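Local structure of flagellar basal body rod modification protein (Helicobacter pylori 26695, 4ZZF) at the interface of chains A and B. The protein probably serves as a hook-capping scaffold needed for assembly of the flagellar hook, represented here by a truncated piece that includes the Ig-like domain. Sequence-based numbering; all coordinates share one arbitrary frame. Chains: chain A/B, Flagellar basal body rod modification protein.

Contact 1: the interface of chains A and B. Residues chain A 8, 142; chain B 3, 6-7.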
loop_
_atom_site.group_PDB
_atom_site.type_symbol
_atom_site.label_atom_id
_atom_site.label_comp_id
_atom_site.label_asym_id
_atom_site.label_seq_id
_atom_site.Cartn_x
_atom_site.Cartn_y
_atom_site.Cartn_z
ATOM N N LYS A 8 8.351 -3.936 -0.287
ATOM C CA LYS A 8 8.441 -4.731 -1.510
ATOM C C LYS A 8 9.854 -5.267 -1.636
ATOM O O LYS A 8 10.777 -4.753 -1.000
ATOM C CB LYS A 8 8.084 -3.912 -2.762
ATOM C CG LYS A 8 6.694 -3.231 -2.754
ATOM C CD LYS A 8 5.562 -4.242 -2.718
ATOM C CE LYS A 8 4.206 -3.590 -2.970
ATOM N NZ LYS A 8 3.901 -2.496 -2.007
ATOM N N GLN A 142 6.132 -8.528 -4.272
ATOM C CA GLN A 142 5.916 -8.806 -2.858
ATOM C C GLN A 142 6.776 -9.987 -2.397
ATOM O O GLN A 142 6.974 -10.944 -3.147
ATOM C CB GLN A 142 4.424 -9.052 -2.602
ATOM C CG GLN A 142 3.689 -7.785 -2.134
ATOM C CD GLN A 142 2.181 -7.794 -2.417
ATOM O OE1 GLN A 142 1.622 -8.789 -2.899
ATOM N NE2 GLN A 142 1.519 -6.670 -2.117
ATOM N N VAL B 3 4.272 1.795 -7.297
ATOM C CA VAL B 3 4.160 0.350 -7.341
ATOM C C VAL B 3 2.994 -0.138 -6.459
ATOM O O VAL B 3 2.931 -1.313 -6.079
ATOM C CB VAL B 3 5.499 -0.336 -6.905
ATOM C CG1 VAL B 3 6.668 0.261 -7.675
ATOM C CG2 VAL B 3 5.745 -0.245 -5.393
ATOM N N ILE B 6 0.810 -3.352 -7.370
ATOM C CA ILE B 6 1.210 -4.709 -7.055
ATOM C C ILE B 6 0.263 -5.307 -6.024
ATOM O O ILE B 6 0.001 -4.699 -5.001
ATOM C CB ILE B 6 2.641 -4.761 -6.530
ATOM C CG1 ILE B 6 3.622 -4.371 -7.640
ATOM C CG2 ILE B 6 2.955 -6.146 -5.978
ATOM C CD1 ILE B 6 5.006 -4.115 -7.115
ATOM N N GLY B 7 -0.265 -6.486 -6.326
ATOM C CA GLY B 7 -1.202 -7.155 -5.450
ATOM C C GLY B 7 -2.647 -6.782 -5.711
ATOM O O GLY B 7 -3.554 -7.366 -5.116
HETATM O O HOH W 1 1.070 -2.529 -3.282
#
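A:Lys8 and A:Gln142 lie side by side over the N-terminal segment of chain B, where B:Ile6 receives both of them. This is a small patch between two copies of truncated FlgD, all of it made by loop residues, and it hides 119 Å² of protein surface in sum. The apolar contacts come first. The gamma-methyl CG2 of B:Ile6 meets the amide carbon CD of A:Gln142 at 4.0 Å. The A:Gln142 chain is extended beyond CG (chi2 156°), which carries its amide past the isoleucine, the two side chains running in opposite directions. A:Lys8 also slides past B:Ile6 in the opposing sense, its CE lying 4.1 Å from CB of the isoleucine. Toward B:Val3 the lysine behaves differently: the two side chains reach toward each other, and the touch is made near the base of the lysine chain, with CG of A:Lys8 4.1 Å from CG2 of the valine. These contacts, all near 4 Å, suggest loose packing here.

A polar link runs through water. Bends at chi2 and chi4 (-64° and -57°) turn the terminal nitrogen toward a water, with NZ of A:Lys8 3.1 Å from water 1. The amide NE2 of A:Gln142 comes near the same backbone carbonyl that this water serves, but at 3.8 Å from O of B:Ile6 the approach is no more than a contact. Water 1 itself sits 3.0 Å from that B:Ile6 O.

Contact 2: the interface of chains A and B. Residues chain A 139-141, 146; chain B 6, 114-115.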
loop_
_atom_site.group_PDB
_atom_site.type_symbol
_atom_site.label_atom_id
_atom_site.label_comp_id
_atom_site.label_asym_id
_atom_site.label_seq_id
_atom_site.Cartn_x
_atom_site.Cartn_y
_atom_site.Cartn_z
ATOM N N GLU A 139 12.625 -3.587 -11.053
ATOM C CA GLU A 139 11.450 -4.418 -10.793
ATOM C C GLU A 139 11.068 -4.425 -9.320
ATOM O O GLU A 139 11.949 -4.393 -8.468
ATOM C CB GLU A 139 11.694 -5.861 -11.253
ATOM C CG GLU A 139 10.413 -6.650 -11.308
ATOM C CD GLU A 139 10.584 -8.091 -11.735
ATOM O OE1 GLU A 139 11.730 -8.604 -11.753
ATOM O OE2 GLU A 139 9.545 -8.706 -12.062
ATOM N N PHE A 140 9.763 -4.464 -9.022
ATOM C CA PHE A 140 9.283 -4.677 -7.650
ATOM C C PHE A 140 8.250 -5.789 -7.574
ATOM O O PHE A 140 7.419 -5.937 -8.476
ATOM C CB PHE A 140 8.646 -3.415 -7.056
ATOM C CG PHE A 140 9.574 -2.237 -6.950
ATOM C CD1 PHE A 140 9.751 -1.377 -8.029
ATOM C CD2 PHE A 140 10.225 -1.956 -5.755
ATOM C CE1 PHE A 140 10.578 -0.270 -7.918
ATOM C CE2 PHE A 140 11.055 -0.866 -5.637
ATOM C CZ PHE A 140 11.232 -0.017 -6.711
ATOM N N TYR A 141 8.285 -6.543 -6.477
ATOM C CA TYR A 141 7.266 -7.557 -6.197
ATOM C C TYR A 141 7.163 -7.803 -4.686
ATOM O O TYR A 141 7.993 -7.328 -3.907
ATOM C CB TYR A 141 7.568 -8.867 -6.958
ATOM C CG TYR A 141 8.978 -9.383 -6.801
ATOM C CD1 TYR A 141 9.316 -10.246 -5.755
ATOM C CD2 TYR A 141 9.972 -9.024 -7.701
ATOM C CE1 TYR A 141 10.620 -10.732 -5.607
ATOM C CE2 TYR A 141 11.272 -9.508 -7.566
ATOM C CZ TYR A 141 11.591 -10.353 -6.519
ATOM O OH TYR A 141 12.881 -10.827 -6.385
ATOM N N LYS A 146 6.966 -14.653 -6.072
ATOM C CA LYS A 146 7.569 -14.089 -7.299
ATOM C C LYS A 146 9.040 -13.648 -7.209
ATOM O O LYS A 146 9.781 -13.721 -8.199
ATOM C CB LYS A 146 6.719 -12.913 -7.794
ATOM C CG LYS A 146 5.959 -13.237 -9.067
ATOM C CD LYS A 146 6.866 -12.974 -10.232
ATOM C CE LYS A 146 7.363 -11.561 -10.144
ATOM N NZ LYS A 146 8.421 -11.281 -11.149
ATOM N N ILE B 6 0.810 -3.352 -7.370
ATOM C CA ILE B 6 1.210 -4.709 -7.055
ATOM C C ILE B 6 0.263 -5.307 -6.024
ATOM O O ILE B 6 0.001 -4.699 -5.001
ATOM C CB ILE B 6 2.641 -4.761 -6.530
ATOM C CG1 ILE B 6 3.622 -4.371 -7.640
ATOM C CG2 ILE B 6 2.955 -6.146 -5.978
ATOM C CD1 ILE B 6 5.006 -4.115 -7.115
ATOM N N GLU B 114 1.349 -9.062 -10.496
ATOM C CA GLU B 114 2.340 -9.823 -9.756
ATOM C C GLU B 114 3.637 -9.053 -9.537
ATOM O O GLU B 114 4.371 -9.313 -8.586
ATOM C CB GLU B 114 2.628 -11.136 -10.476
ATOM C CG GLU B 114 1.395 -12.011 -10.616
ATOM C CD GLU B 114 1.672 -13.279 -11.386
ATOM O OE1 GLU B 114 2.051 -13.177 -12.571
ATOM O OE2 GLU B 114 1.517 -14.373 -10.802
ATOM N N SER B 115 3.932 -8.111 -10.419
ATOM C CA SER B 115 5.103 -7.275 -10.224
ATOM C C SER B 115 4.972 -6.067 -11.115
ATOM O O SER B 115 4.170 -6.062 -12.040
ATOM C CB SER B 115 6.404 -8.044 -10.524
ATOM O OG SER B 115 6.689 -8.080 -11.906
#
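B:Ser115 points its hydroxyl at the carboxylate of A:Glu139 and donates a hydrogen bond across the interface, OG to OE2 at 2.9 Å. The serine OG stands between its own backbone N and carbonyl carbon (chi1 82°), and the glutamate reaches it with a fully extended chain. OE2 receives the hydroxyl on its anti lone pair, on the side away from the other carboxylate oxygen. A second donor comes from chain A itself: NZ of A:Lys146 forms a salt bridge and hydrogen bond to the same OE2 at 3.0 Å, approaching from above the carboxylate plane, 37° out of it. Two donors from different directions thus hold one oxygen, and the lysine probably stabilises the glutamate's negative charge while setting it for the serine.

Bent at chi2 and chi3, the A:Lys146 chain crosses B:Glu114 at about a right angle and lays its CE 3.7 Å from CB of B:Ser115. Beside it, CB of A:Tyr141 rests 3.8 Å from the same serine CB, while the backbone O of A:Lys146 lies above one face of the tyrosine ring, toward its rim. On the other flank the delta-methyl CD1 of B:Ile6 packs against CB of A:Phe140 at 3.7 Å.

In the fold, the patch joins the last strand of chain A, 137-141, and the truncated chain's final residue, whose placement may reflect the cut, to the start of strand 115-119 of chain B, with B:Ile6 supplied by the N-terminal segment.

Contact 3: the interface of chains A and B. Residues chain A 5, 137-140; chain B 1, 3, 116, 118.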
loop_
_atom_site.group_PDB
_atom_site.type_symbol
_atom_site.label_atom_id
_atom_site.label_comp_id
_atom_site.label_asym_id
_atom_site.label_seq_id
_atom_site.Cartn_x
_atom_site.Cartn_y
_atom_site.Cartn_z
ATOM N N MET A 5 6.866 1.466 -2.326
ATOM C CA MET A 5 7.918 0.466 -2.489
ATOM C C MET A 5 8.321 -0.174 -1.176
ATOM O O MET A 5 8.813 -1.306 -1.151
ATOM C CB MET A 5 9.143 1.099 -3.146
ATOM C CG MET A 5 8.844 1.648 -4.523
ATOM S SD MET A 5 10.031 2.893 -5.069
ATOM C CE MET A 5 9.492 3.138 -6.762
ATOM N N ALA A 137 16.087 1.115 -9.748
ATOM C CA ALA A 137 15.186 -0.020 -9.564
ATOM C C ALA A 137 14.553 -0.455 -10.879
ATOM O O ALA A 137 13.944 0.357 -11.574
ATOM C CB ALA A 137 14.116 0.315 -8.562
ATOM N N ILE A 138 14.681 -1.739 -11.208
ATOM C CA ILE A 138 14.128 -2.243 -12.459
ATOM C C ILE A 138 12.864 -3.098 -12.270
ATOM O O ILE A 138 12.113 -3.301 -13.223
ATOM C CB ILE A 138 15.166 -3.068 -13.241
ATOM C CG1 ILE A 138 15.626 -4.291 -12.442
ATOM C CG2 ILE A 138 16.346 -2.187 -13.664
ATOM C CD1 ILE A 138 16.897 -4.963 -13.040
ATOM N N GLU A 139 12.625 -3.587 -11.053
ATOM C CA GLU A 139 11.450 -4.418 -10.793
ATOM C C GLU A 139 11.068 -4.425 -9.320
ATOM O O GLU A 139 11.949 -4.393 -8.468
ATOM C CB GLU A 139 11.694 -5.861 -11.253
ATOM C CG GLU A 139 10.413 -6.650 -11.308
ATOM C CD GLU A 139 10.584 -8.091 -11.735
ATOM O OE1 GLU A 139 11.730 -8.604 -11.753
ATOM O OE2 GLU A 139 9.545 -8.706 -12.062
ATOM N N PHE A 140 9.763 -4.464 -9.022
ATOM C CA PHE A 140 9.283 -4.677 -7.650
ATOM C C PHE A 140 8.250 -5.789 -7.574
ATOM O O PHE A 140 7.419 -5.937 -8.476
ATOM C CB PHE A 140 8.646 -3.415 -7.056
ATOM C CG PHE A 140 9.574 -2.237 -6.950
ATOM C CD1 PHE A 140 9.751 -1.377 -8.029
ATOM C CD2 PHE A 140 10.225 -1.956 -5.755
ATOM C CE1 PHE A 140 10.578 -0.270 -7.918
ATOM C CE2 PHE A 140 11.055 -0.866 -5.637
ATOM C CZ PHE A 140 11.232 -0.017 -6.711
ATOM N N ASN B 1 6.032 5.657 -11.431
ATOM C CA ASN B 1 6.629 5.970 -10.134
ATOM C C ASN B 1 6.028 5.143 -8.998
ATOM O O ASN B 1 6.719 4.782 -8.045
ATOM C CB ASN B 1 6.483 7.471 -9.822
ATOM C CG ASN B 1 6.840 7.807 -8.375
ATOM O OD1 ASN B 1 5.991 7.734 -7.472
ATOM N ND2 ASN B 1 8.103 8.170 -8.147
ATOM N N VAL B 3 4.272 1.795 -7.297
ATOM C CA VAL B 3 4.160 0.350 -7.341
ATOM C C VAL B 3 2.994 -0.138 -6.459
ATOM O O VAL B 3 2.931 -1.313 -6.079
ATOM C CB VAL B 3 5.499 -0.336 -6.905
ATOM C CG1 VAL B 3 6.668 0.261 -7.675
ATOM C CG2 VAL B 3 5.745 -0.245 -5.393
ATOM N N VAL B 116 5.739 -5.030 -10.807
ATOM C CA VAL B 116 5.876 -3.875 -11.681
ATOM C C VAL B 116 7.302 -3.844 -12.191
ATOM O O VAL B 116 8.243 -3.914 -11.410
ATOM C CB VAL B 116 5.537 -2.553 -10.964
ATOM C CG1 VAL B 116 6.048 -1.354 -11.765
ATOM C CG2 VAL B 116 4.048 -2.446 -10.748
ATOM N N PHE B 118 10.222 -1.867 -14.536
ATOM C CA PHE B 118 10.550 -0.594 -15.160
ATOM C C PHE B 118 11.390 -0.800 -16.400
ATOM O O PHE B 118 12.518 -1.284 -16.356
ATOM C CB PHE B 118 11.206 0.340 -14.160
ATOM C CG PHE B 118 10.236 0.847 -13.158
ATOM C CD1 PHE B 118 9.441 1.938 -13.453
ATOM C CD2 PHE B 118 10.040 0.175 -11.961
ATOM C CE1 PHE B 118 8.503 2.391 -12.549
ATOM C CE2 PHE B 118 9.102 0.613 -11.049
ATOM C CZ PHE B 118 8.330 1.725 -11.340
#
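Strand 137-141 of chain A pairs antiparallel with strand 115-119 of chain B through A:Phe140 and B:Val116, whose backbones exchange hydrogen bonds in both directions, N of A:Phe140 to O of B:Val116 at 2.9 Å and N of B:Val116 to O of A:Phe140 at 3.0 Å. This is an intermolecular beta-bridge between two FlgD copies. Farther along, N of B:Phe118 donates to O of A:Ile138 at 2.7 Å; the bond is nearly straight at the hydrogen (169°), although the donor stands well above the carbonyl plane.

Over the paired strands the rings of A:Phe140 and B:Phe118 meet edge to edge, CE1 of the first 3.6 Å from CE2 of the second, with the side chains crossing obliquely. B:Phe118 has CG beside its backbone N (chi1 -72°), which brings its ring back to A:Phe140 while CB stays near the carbonyl of A:Ala137. B:Val3 divides its methyls between two neighbours: CG1 lies over a face of the A:Phe140 ring, toward the rim at CD1, 3.5 Å away, and CG2 lies 3.7 Å from CG of A:Met5. The valine crosses both side chains at about a right angle, and the extended methionine carries its methyl CE to 3.5 Å from the backbone O of B:Asn1.

Contact 1 and contact 2 have C-alpha centres about 5 Å apart and share B:Ile6; contact 2 and contact 3, about 7 Å apart, share A:Glu139 and A:Phe140. B:Val3 joins contact 1 to contact 3 across about 9 Å. They are neighbouring pieces of one interface, built from strand 137-141 of chain A and the truncated tail after it, strand 115-119 of chain B and both N-terminal segments. As the interface is not an exact two-fold, the copies meet through different residues in these patches. The deposited assembly holds four copies, but the structure alone does not show whether this pairing occurs in the hook cap.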